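Local coordinates for Slr1438 protein (PDB 3K25), which is of unknown function but belongs to the aldose 1-epimerase family, so it may bind a carbohydrate and possibly act as an isomerase, at residues A[129-134]-A[146-152]; A[153-159]-A[269-275]. All coordinates share one frame; numbering follows the deposited sequence.

Contact 1 of 2, residues A[129-134]-A[146-152]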
loop_
_atom_site.group_PDB
_atom_site.type_symbol
_atom_site.label_atom_id
_atom_site.label_comp_id
_atom_site.label_asym_id
_atom_site.label_seq_id
_atom_site.Cartn_x
_atom_site.Cartn_y
_atom_site.Cartn_z
ATOM N N ALA A 129 5.996 -16.295 -13.496
ATOM C CA ALA A 129 4.620 -16.768 -13.360
ATOM C C ALA A 129 4.089 -16.586 -11.941
ATOM O O ALA A 129 3.821 -17.569 -11.231
ATOM C CB ALA A 129 4.550 -18.243 -13.756
ATOM N N PHE A 130 3.905 -15.333 -11.542
ATOM C CA PHE A 130 3.429 -15.027 -10.197
ATOM C C PHE A 130 1.927 -15.189 -9.998
ATOM O O PHE A 130 1.135 -15.115 -10.939
ATOM C CB PHE A 130 3.819 -13.587 -9.818
ATOM C CG PHE A 130 2.896 -12.538 -10.382
ATOM C CD1 PHE A 130 1.703 -12.220 -9.726
ATOM C CD2 PHE A 130 3.184 -11.921 -11.593
ATOM C CE1 PHE A 130 0.804 -11.305 -10.274
ATOM C CE2 PHE A 130 2.304 -11.002 -12.159
ATOM C CZ PHE A 130 1.103 -10.689 -11.501
ATOM N N GLU A 131 1.547 -15.403 -8.747
ATOM C CA GLU A 131 0.143 -15.497 -8.372
ATOM C C GLU A 131 0.009 -14.956 -6.952
ATOM O O GLU A 131 0.641 -15.454 -6.021
ATOM C CB GLU A 131 -0.398 -16.931 -8.444
ATOM C CG GLU A 131 -1.927 -16.938 -8.323
ATOM C CD GLU A 131 -2.580 -18.247 -8.738
ATOM O OE1 GLU A 131 -2.435 -19.231 -7.992
ATOM O OE2 GLU A 131 -3.237 -18.288 -9.808
ATOM N N LEU A 132 -0.810 -13.925 -6.801
ATOM C CA LEU A 132 -1.021 -13.306 -5.504
ATOM C C LEU A 132 -2.452 -13.468 -5.033
ATOM O O LEU A 132 -3.385 -13.259 -5.805
ATOM C CB LEU A 132 -0.716 -11.805 -5.584
ATOM C CG LEU A 132 0.701 -11.240 -5.515
ATOM C CD1 LEU A 132 1.689 -12.111 -6.259
ATOM C CD2 LEU A 132 0.662 -9.824 -6.097
ATOM N N VAL A 133 -2.619 -13.854 -3.773
ATOM C CA VAL A 133 -3.945 -13.959 -3.181
ATOM C C VAL A 133 -3.841 -13.166 -1.887
ATOM O O VAL A 133 -3.077 -13.520 -0.986
ATOM C CB VAL A 133 -4.374 -15.421 -2.856
ATOM C CG1 VAL A 133 -4.584 -16.222 -4.139
ATOM C CG2 VAL A 133 -3.340 -16.078 -1.989
ATOM N N PHE A 134 -4.579 -12.065 -1.813
ATOM C CA PHE A 134 -4.558 -11.225 -0.627
ATOM C C PHE A 134 -5.878 -11.396 0.082
ATOM O O PHE A 134 -6.930 -11.533 -0.553
ATOM C CB PHE A 134 -4.372 -9.739 -0.991
ATOM C CG PHE A 134 -2.974 -9.374 -1.447
ATOM C CD1 PHE A 134 -2.049 -10.360 -1.817
ATOM C CD2 PHE A 134 -2.599 -8.033 -1.554
ATOM C CE1 PHE A 134 -0.781 -10.009 -2.289
ATOM C CE2 PHE A 134 -1.331 -7.672 -2.024
ATOM C CZ PHE A 134 -0.421 -8.656 -2.394
ATOM N N GLU A 146 -3.574 -10.060 4.414
ATOM C CA GLU A 146 -2.651 -11.174 4.406
ATOM C C GLU A 146 -2.325 -11.497 2.965
ATOM O O GLU A 146 -3.211 -11.548 2.105
ATOM C CB GLU A 146 -3.274 -12.370 5.126
ATOM C CG GLU A 146 -3.753 -12.016 6.528
ATOM C CD GLU A 146 -4.219 -13.220 7.327
ATOM O OE1 GLU A 146 -5.033 -14.016 6.804
ATOM O OE2 GLU A 146 -3.775 -13.360 8.489
ATOM N N GLN A 147 -1.041 -11.707 2.703
ATOM C CA GLN A 147 -0.605 -11.980 1.350
ATOM C C GLN A 147 0.095 -13.310 1.217
ATOM O O GLN A 147 0.759 -13.771 2.143
ATOM C CB GLN A 147 0.374 -10.896 0.865
ATOM C CG GLN A 147 0.037 -9.452 1.241
ATOM C CD GLN A 147 0.490 -9.100 2.652
ATOM O OE1 GLN A 147 1.617 -9.399 3.038
ATOM N NE2 GLN A 147 -0.384 -8.453 3.423
ATOM N N ARG A 148 -0.079 -13.920 0.050
ATOM C CA ARG A 148 0.605 -15.152 -0.300
ATOM C C ARG A 148 1.167 -14.801 -1.675
ATOM O O ARG A 148 0.420 -14.515 -2.608
ATOM C CB ARG A 148 -0.341 -16.352 -0.405
ATOM C CG ARG A 148 0.410 -17.665 -0.655
ATOM C CD ARG A 148 -0.506 -18.886 -0.734
ATOM N NE ARG A 148 -1.548 -18.726 -1.749
ATOM C CZ ARG A 148 -2.375 -19.686 -2.155
ATOM N NH1 ARG A 148 -2.289 -20.904 -1.638
ATOM N NH2 ARG A 148 -3.297 -19.427 -3.075
ATOM N N ILE A 149 2.486 -14.758 -1.774
ATOM C CA ILE A 149 3.138 -14.443 -3.034
ATOM C C ILE A 149 3.597 -15.789 -3.580
ATOM O O ILE A 149 4.432 -16.470 -2.979
ATOM C CB ILE A 149 4.358 -13.500 -2.822
ATOM C CG1 ILE A 149 3.920 -12.229 -2.084
ATOM C CG2 ILE A 149 4.951 -13.087 -4.162
ATOM C CD1 ILE A 149 3.599 -12.426 -0.622
ATOM N N ALA A 150 3.035 -16.192 -4.711
ATOM C CA ALA A 150 3.412 -17.476 -5.269
ATOM C C ALA A 150 4.139 -17.378 -6.592
ATOM O O ALA A 150 3.912 -16.471 -7.394
ATOM C CB ALA A 150 2.174 -18.376 -5.419
ATOM N N ASN A 151 5.044 -18.323 -6.793
ATOM C CA ASN A 151 5.784 -18.417 -8.032
ATOM C C ASN A 151 5.349 -19.749 -8.656
ATOM O O ASN A 151 5.707 -20.822 -8.177
ATOM C CB ASN A 151 7.283 -18.398 -7.764
ATOM C CG ASN A 151 8.080 -18.658 -9.004
ATOM O OD1 ASN A 151 7.554 -18.564 -10.120
ATOM N ND2 ASN A 151 9.360 -18.980 -8.834
ATOM N N LEU A 152 4.545 -19.664 -9.708
ATOM C CA LEU A 152 4.037 -20.854 -10.374
ATOM C C LEU A 152 4.845 -21.156 -11.626
ATOM O O LEU A 152 4.371 -21.818 -12.551
ATOM C CB LEU A 152 2.553 -20.663 -10.714
ATOM C CG LEU A 152 1.660 -20.351 -9.497
ATOM C CD1 LEU A 152 0.186 -20.325 -9.902
ATOM C CD2 LEU A 152 1.883 -21.396 -8.437
#
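Strands 130-134 and 146-151 run antiparallel, Glu131 paired with Ala150 through two backbone bonds, Glu131 N to Ala150 O at 2.9 Å and Ala150 N to Glu131 O at 2.8 Å. The segment axes approach to 4.6 Å, with 162° between their directions. Just past the end of the strands Leu152 N reaches Ala129 O at 2.7 Å, whereas around Val133 and Arg148 the ladder slackens and the bond from Val133 N to Arg148 O is weak. Flanking pairs such as Leu132 with Ile149 are non-hydrogen-bonded and meet through side chains, Leu132 CD1 lying 4.0 Å from Ile149 CG2 on the buried face. Farther along that face Gln147 lays its CG over the centre of the Phe134 ring, 3.6 Å from the centroid, in a CH-pi contact. A bend at chi2 then carries the amide away from the ring, with the two planes 78° apart, and its OE1 is hydrogen-bonded to Tyr237. The other face is built differently. There the CG2 branch of Val133 lies alongside CB and NE of Arg148, and CG1 is near NH2. Glu131 extends from a CG anti to its own N (chi1 -168°) and passes CD1 of Leu152, while its OE2 forms a salt bridge with Arg115. Aromatic neighbours close in on the buried face, where Phe130 is edge-to-face with Phe68 and Phe134 with Trp99. Together the two segments form the open end of the beta hairpin 130-139/142-151, central in a large antiparallel sheet, consistent with the beta-sandwich of the galactose mutarotase-like fold.

Contact 2 of 2, residues A[153-159]-A[269-275]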
loop_
_atom_site.group_PDB
_atom_site.type_symbol
_atom_site.label_atom_id
_atom_site.label_comp_id
_atom_site.label_asym_id
_atom_site.label_seq_id
_atom_site.Cartn_x
_atom_site.Cartn_y
_atom_site.Cartn_z
ATOM N N GLY A 153 6.080 -20.665 -11.624
ATOM C CA GLY A 153 6.989 -20.873 -12.738
ATOM C C GLY A 153 8.154 -21.782 -12.376
ATOM O O GLY A 153 8.226 -22.290 -11.256
ATOM N N ASP A 154 9.087 -21.959 -13.308
ATOM C CA ASP A 154 10.229 -22.846 -13.094
ATOM C C ASP A 154 11.538 -22.231 -12.578
ATOM O O ASP A 154 12.533 -22.932 -12.444
ATOM C CB ASP A 154 10.502 -23.634 -14.383
ATOM C CG ASP A 154 10.939 -22.745 -15.531
ATOM O OD1 ASP A 154 10.375 -21.639 -15.687
ATOM O OD2 ASP A 154 11.843 -23.158 -16.288
ATOM N N GLN A 155 11.565 -20.941 -12.286
ATOM C CA GLN A 155 12.799 -20.374 -11.764
ATOM C C GLN A 155 12.539 -19.326 -10.699
ATOM O O GLN A 155 11.468 -18.722 -10.665
ATOM C CB GLN A 155 13.648 -19.791 -12.892
ATOM C CG GLN A 155 12.929 -18.826 -13.800
ATOM C CD GLN A 155 13.882 -18.159 -14.774
ATOM O OE1 GLN A 155 14.680 -18.830 -15.432
ATOM N NE2 GLN A 155 13.804 -16.834 -14.875
ATOM N N ARG A 156 13.517 -19.130 -9.818
ATOM C CA ARG A 156 13.414 -18.157 -8.732
ATOM C C ARG A 156 12.800 -16.843 -9.198
ATOM O O ARG A 156 13.054 -16.378 -10.315
ATOM C CB ARG A 156 14.787 -17.859 -8.145
ATOM C CG ARG A 156 15.603 -19.074 -7.832
ATOM C CD ARG A 156 16.857 -18.662 -7.118
ATOM N NE ARG A 156 16.573 -18.189 -5.767
ATOM C CZ ARG A 156 17.003 -17.033 -5.273
ATOM N NH1 ARG A 156 17.732 -16.217 -6.022
ATOM N NH2 ARG A 156 16.729 -16.704 -4.018
HETATM N N MSE A 157 12.001 -16.237 -8.329
HETATM C CA MSE A 157 11.339 -14.989 -8.661
HETATM C C MSE A 157 11.721 -13.889 -7.686
HETATM O O MSE A 157 11.422 -13.963 -6.495
HETATM C CB MSE A 157 9.826 -15.193 -8.649
HETATM C CG MSE A 157 9.023 -13.949 -8.963
HETATM SE SE MSE A 157 7.116 -14.272 -8.803
HETATM C CE MSE A 157 7.000 -14.267 -6.861
ATOM N N PRO A 158 12.419 -12.861 -8.175
ATOM C CA PRO A 158 12.790 -11.788 -7.262
ATOM C C PRO A 158 11.600 -10.845 -7.245
ATOM O O PRO A 158 10.856 -10.785 -8.220
ATOM C CB PRO A 158 14.012 -11.185 -7.941
ATOM C CG PRO A 158 13.658 -11.284 -9.380
ATOM C CD PRO A 158 13.038 -12.667 -9.499
ATOM N N PHE A 159 11.395 -10.130 -6.149
ATOM C CA PHE A 159 10.272 -9.203 -6.094
ATOM C C PHE A 159 10.297 -8.282 -4.882
ATOM O O PHE A 159 11.064 -8.463 -3.940
ATOM C CB PHE A 159 8.939 -9.964 -6.085
ATOM C CG PHE A 159 8.550 -10.465 -4.728
ATOM C CD1 PHE A 159 9.085 -11.656 -4.228
ATOM C CD2 PHE A 159 7.702 -9.705 -3.907
ATOM C CE1 PHE A 159 8.785 -12.087 -2.926
ATOM C CE2 PHE A 159 7.396 -10.122 -2.602
ATOM C CZ PHE A 159 7.938 -11.316 -2.108
ATOM N N LEU A 269 15.950 -7.287 -1.197
ATOM C CA LEU A 269 15.175 -7.911 -2.257
ATOM C C LEU A 269 14.651 -9.252 -1.733
ATOM O O LEU A 269 15.243 -9.836 -0.831
ATOM C CB LEU A 269 16.049 -8.119 -3.498
ATOM C CG LEU A 269 15.357 -8.736 -4.713
ATOM C CD1 LEU A 269 14.176 -7.868 -5.116
ATOM C CD2 LEU A 269 16.337 -8.882 -5.868
ATOM N N ALA A 270 13.540 -9.732 -2.281
ATOM C CA ALA A 270 12.962 -10.999 -1.839
ATOM C C ALA A 270 12.769 -11.978 -2.995
ATOM O O ALA A 270 12.624 -11.576 -4.156
ATOM C CB ALA A 270 11.621 -10.746 -1.136
ATOM N N TRP A 271 12.754 -13.267 -2.667
ATOM C CA TRP A 271 12.601 -14.300 -3.676
ATOM C C TRP A 271 11.577 -15.357 -3.297
ATOM O O TRP A 271 11.263 -15.546 -2.117
ATOM C CB TRP A 271 13.937 -14.999 -3.940
ATOM C CG TRP A 271 15.055 -14.111 -4.444
ATOM C CD1 TRP A 271 15.852 -13.286 -3.699
ATOM C CD2 TRP A 271 15.479 -13.952 -5.807
ATOM N NE1 TRP A 271 16.740 -12.624 -4.512
ATOM C CE2 TRP A 271 16.534 -13.013 -5.810
ATOM C CE3 TRP A 271 15.070 -14.512 -7.024
ATOM C CZ2 TRP A 271 17.181 -12.622 -6.981
ATOM C CZ3 TRP A 271 15.712 -14.123 -8.187
ATOM C CH2 TRP A 271 16.756 -13.185 -8.156
ATOM N N VAL A 272 11.059 -16.035 -4.320
ATOM C CA VAL A 272 10.095 -17.118 -4.162
ATOM C C VAL A 272 10.580 -18.254 -5.065
ATOM O O VAL A 272 10.626 -18.113 -6.290
ATOM C CB VAL A 272 8.660 -16.725 -4.613
ATOM C CG1 VAL A 272 7.725 -17.921 -4.435
ATOM C CG2 VAL A 272 8.141 -15.531 -3.806
ATOM N N GLU A 273 10.952 -19.374 -4.458
ATOM C CA GLU A 273 11.435 -20.506 -5.222
ATOM C C GLU A 273 10.357 -21.030 -6.158
ATOM O O GLU A 273 9.162 -20.845 -5.917
ATOM C CB GLU A 273 11.885 -21.611 -4.278
ATOM C CG GLU A 273 12.871 -21.148 -3.220
ATOM C CD GLU A 273 13.999 -20.307 -3.788
ATOM O OE1 GLU A 273 14.534 -20.667 -4.861
ATOM O OE2 GLU A 273 14.354 -19.289 -3.149
ATOM N N PRO A 274 10.771 -21.702 -7.243
ATOM C CA PRO A 274 9.868 -22.272 -8.251
ATOM C C PRO A 274 8.766 -23.116 -7.634
ATOM O O PRO A 274 9.004 -23.844 -6.674
ATOM C CB PRO A 274 10.795 -23.127 -9.107
ATOM C CG PRO A 274 12.120 -22.446 -8.972
ATOM C CD PRO A 274 12.170 -22.080 -7.517
ATOM N N TYR A 275 7.564 -23.020 -8.199
ATOM C CA TYR A 275 6.419 -23.795 -7.731
ATOM C C TYR A 275 6.305 -23.744 -6.211
ATOM O O TYR A 275 6.040 -24.752 -5.554
ATOM C CB TYR A 275 6.554 -25.244 -8.216
ATOM C CG TYR A 275 6.687 -25.341 -9.718
ATOM C CD1 TYR A 275 5.588 -25.133 -10.543
ATOM C CD2 TYR A 275 7.924 -25.580 -10.318
ATOM C CE1 TYR A 275 5.712 -25.153 -11.929
ATOM C CE2 TYR A 275 8.058 -25.605 -11.709
ATOM C CZ TYR A 275 6.944 -25.389 -12.507
ATOM O OH TYR A 275 7.050 -25.396 -13.879
#
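Arg156 and Trp271 meet where strand 157-159 pairs antiparallel with strand 270-272, and the arginine can be followed outward atom by atom. Its CB sits 3.5 Å from Trp271 CE3, at the six-membered part of the indole. CG and CD then run alongside Glu273, both near its OE1. A bend at chi3 (70°) turns the head back over the indole: NE keeps a weak, 3.3 Å salt-bridging hydrogen bond to Glu273 OE1, which lies at the guanidinium edge, while CZ stands 3.8 Å from the centroid of the five-membered ring. The guanidinium thus lies nearly flat on the indole, planes 23° apart, with NH1 over CD2 and NH2 over CG. Pro158 packs on the opposite face, its CB 3.3 Å from the centroid of the six-membered ring. An alanine in place of Trp271 would probably strip both partners of their shared platform, opening a gap beside Pro158 and letting the Arg156 head swing. On the other side of the sheet, CE of selenomethionine Met157 and CE1 of Phe159 converge on CG2 of Val272. Farther out, Gly153 O lies over the centre of the Tyr275 ring and also accepts the bond from Tyr275 N. The chemistry implies an amphipathic pairing: an apolar inner face, and an outer one where the arginine's charge is probably offset by the Glu273 carboxylate and favoured by the indole pi face.

Contact 1 closes at Leu152 and contact 2 opens at Gly153, so the chain passes directly from one into the other, their centres about 11 Å apart. Strand 142-151 belongs to one sheet and strands 157-168 and 270-272 to another; the loop 152-156 carries the chain from the first sheet to the second. Asn151 ties the two contacts together: its ND2 lies 3.0 Å from Val272 O, a probable hydrogen bond, and also bonds Gln155 O, while OD1 takes Gly153 N. Packing adds to this, with Phe130 CB 3.5 Å from Met157 SE. Both centres lie on the same side of the chain's centre, about 16 and 21 Å from it.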